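Local coordinates for oxidoreductase (PDB 1ZH8), which binds NADP and probably catalyses the reversible oxidation of an alcohol group, as in other oxidoreductases of the GFO/IDH/MocA family, at residues Tyr74-Val83 with Phe98-Val107; Asp84-Asn95 with Val107-Thr117. All blocks are in the same frame, centred on the assembly; numbering follows the deposited sequence.

Overall arrangement
Both contacts lie in the NADP-binding Rossmann domain and touch one another. Contact 2 is the core: it pairs the neighbouring parallel strands 85-88 and 108-112, then continues into the loops beyond them that line the cofactor site. Contact 1 packs helices 74-79 and 95-104 side by side against the Val86, Leu88, Val109 and Cys111 face of those strands. The two contacts share Val107, and Ala102 of contact 1 rests on Val109 of contact 2. Their chemistry differs with their place. Contact 2 is built on backbone hydrogen bonds and buried apolar side chains. Contact 1 has an aromatic and aliphatic interior, with lysine-glutamate pairs along its outer margin.

Contact 1 of 2, residues Tyr74-Val83 with Phe98-Val107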
loop_
_atom_site.group_PDB
_atom_site.type_symbol
_atom_site.label_atom_id
_atom_site.label_comp_id
_atom_site.label_asym_id
_atom_site.label_seq_id
_atom_site.Cartn_x
_atom_site.Cartn_y
_atom_site.Cartn_z
ATOM N N TYR A 74 -40.543 -15.175 12.239
ATOM C CA TYR A 74 -40.547 -14.103 11.272
ATOM C C TYR A 74 -41.717 -14.223 10.311
ATOM O O TYR A 74 -42.341 -13.205 9.960
ATOM C CB TYR A 74 -39.252 -14.200 10.502
ATOM C CG TYR A 74 -39.096 -13.292 9.324
ATOM C CD1 TYR A 74 -39.178 -11.912 9.458
ATOM C CD2 TYR A 74 -38.784 -13.815 8.079
ATOM C CE1 TYR A 74 -38.972 -11.074 8.372
ATOM C CE2 TYR A 74 -38.580 -12.993 6.981
ATOM C CZ TYR A 74 -38.679 -11.626 7.132
ATOM O OH TYR A 74 -38.477 -10.819 6.039
ATOM N N GLU A 75 -41.998 -15.458 9.872
ATOM C CA GLU A 75 -43.087 -15.723 8.926
ATOM C C GLU A 75 -44.413 -15.265 9.526
ATOM O O GLU A 75 -45.276 -14.769 8.799
ATOM C CB GLU A 75 -43.170 -17.215 8.550
ATOM C CG GLU A 75 -42.025 -17.764 7.693
ATOM C CD GLU A 75 -40.739 -18.047 8.484
ATOM O OE1 GLU A 75 -40.722 -17.876 9.723
ATOM O OE2 GLU A 75 -39.730 -18.440 7.861
ATOM N N GLU A 76 -44.568 -15.424 10.844
ATOM C CA GLU A 76 -45.803 -15.008 11.523
ATOM C C GLU A 76 -45.859 -13.497 11.610
ATOM O O GLU A 76 -46.916 -12.893 11.389
ATOM C CB GLU A 76 -45.966 -15.629 12.923
ATOM C CG GLU A 76 -47.311 -15.268 13.583
ATOM C CD GLU A 76 -47.562 -15.912 14.965
ATOM O OE1 GLU A 76 -46.618 -16.469 15.572
ATOM O OE2 GLU A 76 -48.722 -15.842 15.452
ATOM N N LEU A 77 -44.718 -12.889 11.928
ATOM C CA LEU A 77 -44.622 -11.435 11.970
ATOM C C LEU A 77 -45.063 -10.868 10.640
ATOM O O LEU A 77 -45.864 -9.941 10.604
ATOM C CB LEU A 77 -43.202 -11.021 12.268
ATOM C CG LEU A 77 -42.887 -9.541 12.385
ATOM C CD1 LEU A 77 -41.875 -9.344 13.508
ATOM C CD2 LEU A 77 -42.360 -9.036 11.075
ATOM N N LEU A 78 -44.558 -11.456 9.552
ATOM C CA LEU A 78 -44.856 -10.988 8.207
ATOM C C LEU A 78 -46.336 -11.080 7.866
ATOM O O LEU A 78 -46.825 -10.312 7.047
ATOM C CB LEU A 78 -44.043 -11.734 7.140
ATOM C CG LEU A 78 -42.550 -11.463 6.896
ATOM C CD1 LEU A 78 -42.049 -12.373 5.751
ATOM C CD2 LEU A 78 -42.218 -9.993 6.622
ATOM N N GLU A 79 -47.045 -12.017 8.482
ATOM C CA GLU A 79 -48.422 -12.307 8.087
ATOM C C GLU A 79 -49.406 -11.612 9.039
ATOM O O GLU A 79 -50.609 -11.554 8.771
ATOM C CB GLU A 79 -48.620 -13.834 7.967
ATOM C CG GLU A 79 -50.048 -14.358 7.817
ATOM C CD GLU A 79 -50.693 -14.147 6.427
ATOM O OE1 GLU A 79 -49.998 -13.727 5.455
ATOM O OE2 GLU A 79 -51.924 -14.427 6.323
ATOM N N SER A 80 -48.873 -11.029 10.112
ATOM C CA SER A 80 -49.685 -10.461 11.190
ATOM C C SER A 80 -50.474 -9.233 10.783
ATOM O O SER A 80 -51.426 -8.862 11.467
ATOM C CB SER A 80 -48.806 -10.082 12.378
ATOM O OG SER A 80 -48.009 -8.955 12.048
ATOM N N GLY A 81 -50.061 -8.588 9.692
ATOM C CA GLY A 81 -50.649 -7.314 9.269
ATOM C C GLY A 81 -50.161 -6.108 10.076
ATOM O O GLY A 81 -50.678 -5.001 9.911
ATOM N N LEU A 82 -49.163 -6.294 10.941
ATOM C CA LEU A 82 -48.734 -5.200 11.831
ATOM C C LEU A 82 -47.641 -4.286 11.287
ATOM O O LEU A 82 -47.324 -3.285 11.922
ATOM C CB LEU A 82 -48.307 -5.738 13.200
ATOM C CG LEU A 82 -49.439 -6.398 13.992
ATOM C CD1 LEU A 82 -48.832 -7.168 15.152
ATOM C CD2 LEU A 82 -50.481 -5.360 14.463
ATOM N N VAL A 83 -47.082 -4.622 10.120
ATOM C CA VAL A 83 -45.892 -3.952 9.601
ATOM C C VAL A 83 -45.958 -3.500 8.119
ATOM O O VAL A 83 -46.515 -4.164 7.266
ATOM C CB VAL A 83 -44.654 -4.855 9.783
ATOM C CG1 VAL A 83 -44.439 -5.183 11.253
ATOM C CG2 VAL A 83 -44.815 -6.142 8.960
ATOM N N PHE A 98 -34.734 -14.174 3.662
ATOM C CA PHE A 98 -35.634 -13.319 4.450
ATOM C C PHE A 98 -36.147 -12.111 3.653
ATOM O O PHE A 98 -37.311 -11.724 3.776
ATOM C CB PHE A 98 -34.981 -12.888 5.763
ATOM C CG PHE A 98 -35.105 -13.898 6.870
ATOM C CD1 PHE A 98 -35.020 -15.269 6.609
ATOM C CD2 PHE A 98 -35.309 -13.479 8.190
ATOM C CE1 PHE A 98 -35.148 -16.212 7.651
ATOM C CE2 PHE A 98 -35.411 -14.387 9.225
ATOM C CZ PHE A 98 -35.338 -15.759 8.968
ATOM N N ILE A 99 -35.286 -11.541 2.818
ATOM C CA ILE A 99 -35.708 -10.491 1.890
ATOM C C ILE A 99 -36.799 -11.040 0.972
ATOM O O ILE A 99 -37.843 -10.404 0.788
ATOM C CB ILE A 99 -34.513 -9.907 1.093
ATOM C CG1 ILE A 99 -33.644 -9.036 2.017
ATOM C CG2 ILE A 99 -35.001 -9.134 -0.160
ATOM C CD1 ILE A 99 -32.238 -8.715 1.466
ATOM N N GLU A 100 -36.574 -12.235 0.435
ATOM C CA GLU A 100 -37.555 -12.851 -0.455
ATOM C C GLU A 100 -38.882 -13.082 0.248
ATOM O O GLU A 100 -39.945 -12.872 -0.351
ATOM C CB GLU A 100 -37.053 -14.178 -1.044
ATOM C CG GLU A 100 -37.938 -14.666 -2.196
ATOM C CD GLU A 100 -37.386 -15.871 -2.928
ATOM O OE1 GLU A 100 -36.246 -16.291 -2.632
ATOM O OE2 GLU A 100 -38.099 -16.407 -3.806
ATOM N N LYS A 101 -38.832 -13.534 1.502
ATOM C CA LYS A 101 -40.070 -13.752 2.252
ATOM C C LYS A 101 -40.828 -12.420 2.392
ATOM O O LYS A 101 -42.030 -12.364 2.156
ATOM C CB LYS A 101 -39.799 -14.394 3.618
ATOM C CG LYS A 101 -39.734 -15.910 3.584
ATOM C CD LYS A 101 -38.878 -16.484 4.720
ATOM C CE LYS A 101 -38.600 -17.978 4.499
ATOM N NZ LYS A 101 -37.481 -18.512 5.336
ATOM N N ALA A 102 -40.115 -11.347 2.729
ATOM C CA ALA A 102 -40.747 -10.044 2.903
ATOM C C ALA A 102 -41.422 -9.542 1.612
ATOM O O ALA A 102 -42.567 -9.089 1.634
ATOM C CB ALA A 102 -39.734 -9.041 3.416
ATOM N N LEU A 103 -40.712 -9.628 0.491
ATOM C CA LEU A 103 -41.246 -9.157 -0.776
ATOM C C LEU A 103 -42.434 -9.989 -1.216
ATOM O O LEU A 103 -43.391 -9.439 -1.781
ATOM C CB LEU A 103 -40.180 -9.128 -1.869
ATOM C CG LEU A 103 -38.905 -8.305 -1.620
ATOM C CD1 LEU A 103 -38.016 -8.437 -2.827
ATOM C CD2 LEU A 103 -39.159 -6.829 -1.297
ATOM N N ARG A 104 -42.392 -11.297 -0.946
ATOM C CA ARG A 104 -43.536 -12.174 -1.245
ATOM C C ARG A 104 -44.810 -11.785 -0.499
ATOM O O ARG A 104 -45.915 -11.996 -1.009
ATOM C CB ARG A 104 -43.213 -13.636 -0.967
ATOM C CG ARG A 104 -42.450 -14.306 -2.068
ATOM C CD ARG A 104 -42.203 -15.743 -1.727
ATOM N NE ARG A 104 -41.751 -16.484 -2.898
ATOM C CZ ARG A 104 -42.557 -17.016 -3.816
ATOM N NH1 ARG A 104 -43.883 -16.896 -3.724
ATOM N NH2 ARG A 104 -42.027 -17.675 -4.834
ATOM N N LYS A 105 -44.643 -11.228 0.704
ATOM C CA LYS A 105 -45.762 -10.725 1.508
ATOM C C LYS A 105 -46.118 -9.262 1.236
ATOM O O LYS A 105 -47.015 -8.721 1.872
ATOM C CB LYS A 105 -45.479 -10.921 2.997
ATOM C CG LYS A 105 -46.354 -12.000 3.654
ATOM C CD LYS A 105 -45.972 -13.415 3.244
ATOM C CE LYS A 105 -46.994 -14.443 3.742
ATOM N NZ LYS A 105 -48.383 -14.259 3.201
ATOM N N GLY A 106 -45.414 -8.628 0.297
ATOM C CA GLY A 106 -45.600 -7.203 0.009
ATOM C C GLY A 106 -45.136 -6.275 1.121
ATOM O O GLY A 106 -45.827 -5.332 1.472
ATOM N N VAL A 107 -43.953 -6.528 1.673
ATOM C CA VAL A 107 -43.441 -5.718 2.786
ATOM C C VAL A 107 -42.069 -5.144 2.410
ATOM O O VAL A 107 -41.230 -5.877 1.909
ATOM C CB VAL A 107 -43.364 -6.575 4.089
ATOM C CG1 VAL A 107 -42.520 -5.915 5.127
ATOM C CG2 VAL A 107 -44.761 -6.842 4.645
#
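The hydroxyl of Tyr74 donates a hydrogen bond to the backbone carbonyl of Phe98, with OH 2.7 Å from O. That oxygen has a second donor, the helical amide of Ala102, whose N lies 3.0 Å from Phe98 O. The two donors come from opposite faces of the carbonyl plane, the hydroxyl standing 45° out of it. The buried hydroxyl is thus paired without breaking the helix bond. Ala102 CB packs beside it.

The Tyr74 ring forms an offset stack on Phe98. The planes are within 5° of parallel and the centroids are 4.4 Å apart. CG of Tyr74 is anti to the backbone N (chi1 173°), which directs the ring at helix 98-104. Leu78 CD1 lies over the opposite face of the tyrosine ring, toward its rim. It also meets the backbone of the other helix, 3.6 Å from Lys101 C.

These helices cover one face of the parallel sheet in the Rossmann fold. Tyr74, Leu77 and Leu78 rest on Val86, and Ala102 rests on Val109. The side chain of Phe98 comes close to the bound NADP.

Two charged pairs lie at the solvent side. Lys105 NZ is 2.8 Å from Glu79 OE1, a salt bridge that meets the carboxylate on its syn side. Lys101 NZ approaches Glu75 OE2 at 3.4 Å. This bond is weak, and it is doubtful because Lys101 has a second conformer.

The helix ends have their own bonds. Gly106, with positive phi, closes helix 98-104 in a Schellman motif: Val107 N bonds to Ala102 O, and Gly106 N to Leu103 O. Near the C-terminal end of the other helix, Ser80 OG donates to Leu77 O at 2.8 Å. The same OG accepts from Leu82 N at 3.1 Å, forming an ST turn.

Contact 2 of 2, residues Asp84-Asn95 with Val107-Thr117; sequences DAVDLTLPVELN and VHVICEKPIST. With NAP (NADP nicotinamide-adenine-dinucleotide phosphate), chain D.
Val86 and Leu88 pair with strand 108-112 through a regular ladder of backbone bonds. Strand 85-88, helix 95-104 and strand 108-112 make a beta-alpha-beta crossover of the Rossmann fold. Leu88 points to the face covered by that helix. Its CD1 lies 3.4 Å from Val109 CG1 and also meets Cys111 SG.

Past the strands, Val92, and Asn95 at the start of helix 95-104, meet the segment 113-117. Val92 CG2 is anti to the backbone N, which sets it against the loop backbone, 3.4 Å from Ser116 C. The same methyl touches Pro114, which follows a cis peptide bond.

Asn95 ND2 donates to Ile115 O at 3.1 Å. The bond is nearly straight (165°) and lies in the amide plane, but it reaches the carbonyl from above its plane. Asn95 CG rests on Cys111 SG at 3.4 Å. With an alanine here, Ile115 O would probably lose this donor and Cys111 SG the amide group packed against it.

The same segments also hold the cofactor. Leu90 O and Lys113 O accept from the O3D and O2D hydroxyls of NADP. Glu112 OE1 accepts from the nicotinamide N7N at 3.2 Å, while its OE2 is bonded to His34. One water bridges the two segments: it donates to Val92 O at 2.8 Å and lies 2.7 Å from Ser116 OG.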
loop_
_atom_site.group_PDB
_atom_site.type_symbol
_atom_site.label_atom_id
_atom_site.label_comp_id
_atom_site.label_asym_id
_atom_site.label_seq_id
_atom_site.Cartn_x
_atom_site.Cartn_y
_atom_site.Cartn_z
ATOM N N ASP A 84 -45.352 -2.357 7.839
ATOM C CA ASP A 84 -45.176 -1.848 6.480
ATOM C C ASP A 84 -43.798 -2.252 5.961
ATOM O O ASP A 84 -43.582 -2.363 4.744
ATOM C CB ASP A 84 -45.293 -0.322 6.503
ATOM C CG ASP A 84 -46.677 0.150 6.959
ATOM O OD1 ASP A 84 -47.680 -0.294 6.357
ATOM O OD2 ASP A 84 -46.768 0.951 7.916
ATOM N N ALA A 85 -42.868 -2.464 6.895
ATOM C CA ALA A 85 -41.510 -2.843 6.558
ATOM C C ALA A 85 -40.879 -3.602 7.707
ATOM O O ALA A 85 -41.368 -3.577 8.845
ATOM C CB ALA A 85 -40.660 -1.595 6.212
ATOM N N VAL A 86 -39.788 -4.279 7.398
ATOM C CA VAL A 86 -39.047 -5.007 8.396
ATOM C C VAL A 86 -37.572 -4.602 8.342
ATOM O O VAL A 86 -37.045 -4.191 7.294
ATOM C CB VAL A 86 -39.243 -6.547 8.262
ATOM C CG1 VAL A 86 -40.727 -6.944 8.503
ATOM C CG2 VAL A 86 -38.770 -7.069 6.895
ATOM N N ASP A 87 -36.932 -4.662 9.499
ATOM C CA ASP A 87 -35.525 -4.356 9.619
ATOM C C ASP A 87 -34.777 -5.637 9.973
ATOM O O ASP A 87 -35.005 -6.223 11.031
ATOM C CB ASP A 87 -35.352 -3.288 10.701
ATOM C CG ASP A 87 -33.903 -2.894 10.927
ATOM O OD1 ASP A 87 -33.067 -3.119 10.012
ATOM O OD2 ASP A 87 -33.608 -2.346 12.027
ATOM N N LEU A 88 -33.893 -6.078 9.086
ATOM C CA LEU A 88 -33.191 -7.329 9.310
ATOM C C LEU A 88 -31.791 -7.066 9.821
ATOM O O LEU A 88 -30.966 -6.451 9.121
ATOM C CB LEU A 88 -33.152 -8.187 8.044
ATOM C CG LEU A 88 -34.423 -8.259 7.191
ATOM C CD1 LEU A 88 -34.206 -9.016 5.853
ATOM C CD2 LEU A 88 -35.571 -8.857 7.983
ATOM N N THR A 89 -31.532 -7.505 11.051
ATOM C CA THR A 89 -30.193 -7.428 11.640
ATOM C C THR A 89 -29.766 -8.837 12.013
ATOM O O THR A 89 -29.707 -9.203 13.192
ATOM C CB THR A 89 -30.178 -6.507 12.878
ATOM O OG1 THR A 89 -31.377 -6.720 13.641
ATOM C CG2 THR A 89 -30.135 -5.039 12.436
ATOM N N LEU A 90 -29.467 -9.626 10.987
ATOM C CA LEU A 90 -29.321 -11.067 11.113
ATOM C C LEU A 90 -27.944 -11.517 10.684
ATOM O O LEU A 90 -27.185 -10.725 10.084
ATOM C CB LEU A 90 -30.331 -11.746 10.202
ATOM C CG LEU A 90 -31.773 -11.435 10.567
ATOM C CD1 LEU A 90 -32.669 -11.749 9.403
ATOM C CD2 LEU A 90 -32.161 -12.228 11.769
ATOM N N PRO A 91 -27.615 -12.794 10.975
ATOM C CA PRO A 91 -26.482 -13.424 10.322
ATOM C C PRO A 91 -26.665 -13.279 8.812
ATOM O O PRO A 91 -27.744 -13.560 8.276
ATOM C CB PRO A 91 -26.611 -14.900 10.738
ATOM C CG PRO A 91 -27.313 -14.860 12.048
ATOM C CD PRO A 91 -28.274 -13.695 11.939
ATOM N N VAL A 92 -25.618 -12.845 8.136
ATOM C CA VAL A 92 -25.694 -12.525 6.724
ATOM C C VAL A 92 -26.246 -13.690 5.844
ATOM O O VAL A 92 -26.902 -13.438 4.815
ATOM C CB VAL A 92 -24.338 -11.938 6.245
ATOM C CG1 VAL A 92 -23.207 -12.919 6.497
ATOM C CG2 VAL A 92 -24.370 -11.554 4.801
ATOM N N GLU A 93 -26.046 -14.939 6.271
ATOM C CA GLU A 93 -26.605 -16.108 5.553
ATOM C C GLU A 93 -28.127 -16.028 5.369
ATOM O O GLU A 93 -28.680 -16.685 4.474
ATOM C CB GLU A 93 -26.228 -17.443 6.240
ATOM C CG GLU A 93 -26.920 -17.675 7.573
ATOM C CD GLU A 93 -26.275 -18.766 8.418
ATOM O OE1 GLU A 93 -26.580 -19.966 8.194
ATOM O OE2 GLU A 93 -25.482 -18.429 9.328
ATOM N N LEU A 94 -28.785 -15.214 6.206
ATOM C CA LEU A 94 -30.241 -15.105 6.196
ATOM C C LEU A 94 -30.804 -13.986 5.332
ATOM O O LEU A 94 -31.994 -14.016 5.030
ATOM C CB LEU A 94 -30.802 -14.989 7.625
ATOM C CG LEU A 94 -30.469 -16.115 8.610
ATOM C CD1 LEU A 94 -31.021 -15.771 9.989
ATOM C CD2 LEU A 94 -30.947 -17.524 8.127
ATOM N N ASN A 95 -29.983 -13.009 4.940
ATOM C CA ASN A 95 -30.471 -11.882 4.130
ATOM C C ASN A 95 -31.331 -12.326 2.958
ATOM O O ASN A 95 -32.533 -12.002 2.920
ATOM C CB ASN A 95 -29.332 -10.973 3.643
ATOM C CG ASN A 95 -28.563 -10.323 4.798
ATOM O OD1 ASN A 95 -28.899 -10.513 5.973
ATOM N ND2 ASN A 95 -27.525 -9.552 4.466
ATOM N N VAL A 107 -43.953 -6.528 1.673
ATOM C CA VAL A 107 -43.441 -5.718 2.786
ATOM C C VAL A 107 -42.069 -5.144 2.410
ATOM O O VAL A 107 -41.230 -5.877 1.909
ATOM C CB VAL A 107 -43.364 -6.575 4.089
ATOM C CG1 VAL A 107 -42.520 -5.915 5.127
ATOM C CG2 VAL A 107 -44.761 -6.842 4.645
ATOM N N HIS A 108 -41.829 -3.851 2.647
ATOM C CA HIS A 108 -40.474 -3.275 2.422
ATOM C C HIS A 108 -39.456 -3.869 3.379
ATOM O O HIS A 108 -39.810 -4.348 4.465
ATOM C CB HIS A 108 -40.461 -1.763 2.593
ATOM C CG HIS A 108 -41.500 -1.060 1.789
ATOM N ND1 HIS A 108 -41.312 -0.729 0.467
ATOM C CD2 HIS A 108 -42.743 -0.634 2.116
ATOM C CE1 HIS A 108 -42.398 -0.127 0.013
ATOM N NE2 HIS A 108 -43.278 -0.054 0.995
ATOM N N VAL A 109 -38.195 -3.830 2.974
ATOM C CA VAL A 109 -37.111 -4.375 3.788
ATOM C C VAL A 109 -35.944 -3.383 3.863
ATOM O O VAL A 109 -35.459 -2.916 2.828
ATOM C CB VAL A 109 -36.510 -5.683 3.188
ATOM C CG1 VAL A 109 -35.680 -6.402 4.236
ATOM C CG2 VAL A 109 -37.566 -6.600 2.667
ATOM N N ILE A 110 -35.514 -3.059 5.083
ATOM C CA ILE A 110 -34.186 -2.527 5.298
ATOM C C ILE A 110 -33.300 -3.613 5.908
ATOM O O ILE A 110 -33.644 -4.234 6.904
ATOM C CB ILE A 110 -34.173 -1.217 6.123
ATOM C CG1 ILE A 110 -32.733 -0.714 6.303
ATOM C CG2 ILE A 110 -34.907 -1.387 7.460
ATOM C CD1 ILE A 110 -32.643 0.776 6.729
ATOM N N CYS A 111 -32.160 -3.852 5.285
ATOM C CA CYS A 111 -31.342 -4.983 5.644
ATOM C C CYS A 111 -29.908 -4.568 5.770
ATOM O O CYS A 111 -29.391 -3.794 4.960
ATOM C CB CYS A 111 -31.481 -6.082 4.589
ATOM S SG CYS A 111 -30.548 -7.585 4.954
ATOM N N GLU A 112 -29.265 -5.097 6.793
ATOM C CA GLU A 112 -27.888 -4.764 7.097
ATOM C C GLU A 112 -26.917 -5.278 6.044
ATOM O O GLU A 112 -27.192 -6.258 5.348
ATOM C CB GLU A 112 -27.495 -5.281 8.493
ATOM C CG GLU A 112 -27.724 -4.274 9.597
ATOM C CD GLU A 112 -26.788 -3.072 9.482
ATOM O OE1 GLU A 112 -25.857 -3.103 8.641
ATOM O OE2 GLU A 112 -26.995 -2.080 10.205
ATOM N N LYS A 113 -25.782 -4.595 5.938
ATOM C CA LYS A 113 -24.676 -5.073 5.131
ATOM C C LYS A 113 -24.053 -6.263 5.851
ATOM O O LYS A 113 -24.281 -6.435 7.045
ATOM C CB LYS A 113 -23.632 -3.957 4.945
ATOM C CG LYS A 113 -23.375 -3.048 6.170
ATOM C CD LYS A 113 -22.871 -3.795 7.431
ATOM C CE LYS A 113 -21.509 -4.410 7.216
ATOM N NZ LYS A 113 -21.092 -5.287 8.318
ATOM N N PRO A 114 -23.282 -7.102 5.139
ATOM C CA PRO A 114 -23.132 -7.147 3.671
ATOM C C PRO A 114 -24.438 -7.565 3.006
ATOM O O PRO A 114 -25.256 -8.244 3.647
ATOM C CB PRO A 114 -22.055 -8.223 3.454
ATOM C CG PRO A 114 -21.354 -8.362 4.844
ATOM C CD PRO A 114 -22.429 -8.092 5.828
ATOM N N ILE A 115 -24.632 -7.168 1.742
ATOM C CA ILE A 115 -25.799 -7.583 0.998
ATOM C C ILE A 115 -26.065 -9.098 1.146
ATOM O O ILE A 115 -27.200 -9.494 1.399
ATOM C CB ILE A 115 -25.741 -7.143 -0.483
ATOM C CG1 ILE A 115 -27.077 -7.414 -1.182
ATOM C CG2 ILE A 115 -24.588 -7.810 -1.219
ATOM C CD1 ILE A 115 -27.075 -7.116 -2.693
ATOM N N SER A 116 -25.032 -9.927 1.008
ATOM C CA SER A 116 -25.153 -11.378 1.196
ATOM C C SER A 116 -23.776 -12.000 1.449
ATOM O O SER A 116 -22.822 -11.275 1.687
ATOM C CB SER A 116 -25.831 -12.051 0.006
ATOM O OG SER A 116 -26.149 -13.394 0.322
ATOM N N THR A 117 -23.682 -13.327 1.387
ATOM C CA THR A 117 -22.493 -14.035 1.821
ATOM C C THR A 117 -21.397 -13.974 0.774
ATOM O O THR A 117 -20.215 -14.166 1.088
ATOM C CB THR A 117 -22.805 -15.525 2.077
ATOM O OG1 THR A 117 -23.418 -16.068 0.901
ATOM C CG2 THR A 117 -23.756 -15.695 3.261
HETATM P PA NAP D . -25.664 -10.708 16.397
HETATM O O1A NAP D . -25.453 -10.022 17.698
HETATM O O2A NAP D . -25.292 -12.132 16.415
HETATM O O5B NAP D . -27.183 -10.462 15.943
HETATM C C5B NAP D . -27.861 -11.427 15.172
HETATM C C4B NAP D . -29.246 -11.605 15.763
HETATM O O4B NAP D . -30.050 -12.395 14.897
HETATM C C3B NAP D . -29.206 -12.337 17.100
HETATM O O3B NAP D . -30.219 -11.754 17.866
HETATM C C2B NAP D . -29.580 -13.748 16.682
HETATM O O2B NAP D . -30.021 -14.750 17.592
HETATM C C1B NAP D . -30.643 -13.442 15.650
HETATM N N9A NAP D . -30.916 -14.608 14.814
HETATM C C8A NAP D . -30.043 -15.600 14.427
HETATM N N7A NAP D . -30.717 -16.470 13.643
HETATM C C5A NAP D . -32.003 -16.045 13.534
HETATM C C6A NAP D . -33.118 -16.542 12.870
HETATM N N6A NAP D . -33.045 -17.667 12.178
HETATM N N1A NAP D . -34.309 -15.868 12.927
HETATM C C2A NAP D . -34.402 -14.710 13.661
HETATM N N3A NAP D . -33.309 -14.216 14.327
HETATM C C4A NAP D . -32.134 -14.872 14.261
HETATM O O3 NAP D . -24.779 -9.980 15.283
HETATM P PN NAP D . -24.867 -8.412 14.940
HETATM O O1N NAP D . -26.046 -7.711 15.540
HETATM O O2N NAP D . -23.488 -8.003 15.171
HETATM O O5D NAP D . -25.098 -8.370 13.346
HETATM C C5D NAP D . -26.360 -8.525 12.720
HETATM C C4D NAP D . -26.329 -7.815 11.369
HETATM O O4D NAP D . -25.978 -6.452 11.576
HETATM C C3D NAP D . -25.253 -8.412 10.455
HETATM O O3D NAP D . -25.719 -8.506 9.129
HETATM C C2D NAP D . -24.106 -7.432 10.513
HETATM O O2D NAP D . -23.351 -7.404 9.319
HETATM C C1D NAP D . -24.834 -6.126 10.794
HETATM N N1N NAP D . -23.961 -5.183 11.487
HETATM C C2N NAP D . -23.727 -3.973 10.898
HETATM C C3N NAP D . -22.891 -3.033 11.507
HETATM C C7N NAP D . -22.810 -1.623 10.977
HETATM O O7N NAP D . -21.917 -0.755 11.634
HETATM N N7N NAP D . -23.558 -1.214 9.934
HETATM C C4N NAP D . -22.299 -3.343 12.740
HETATM C C5N NAP D . -22.555 -4.581 13.345
HETATM C C6N NAP D . -23.393 -5.499 12.704
HETATM P P2B NAP D . -30.593 -14.683 19.096
HETATM O O1X NAP D . -32.083 -14.416 19.111
HETATM O O2X NAP D . -29.913 -13.594 19.893
HETATM O O3X NAP D . -30.289 -16.054 19.662
HETATM O O HOH W 1 -27.942 -13.968 2.261
#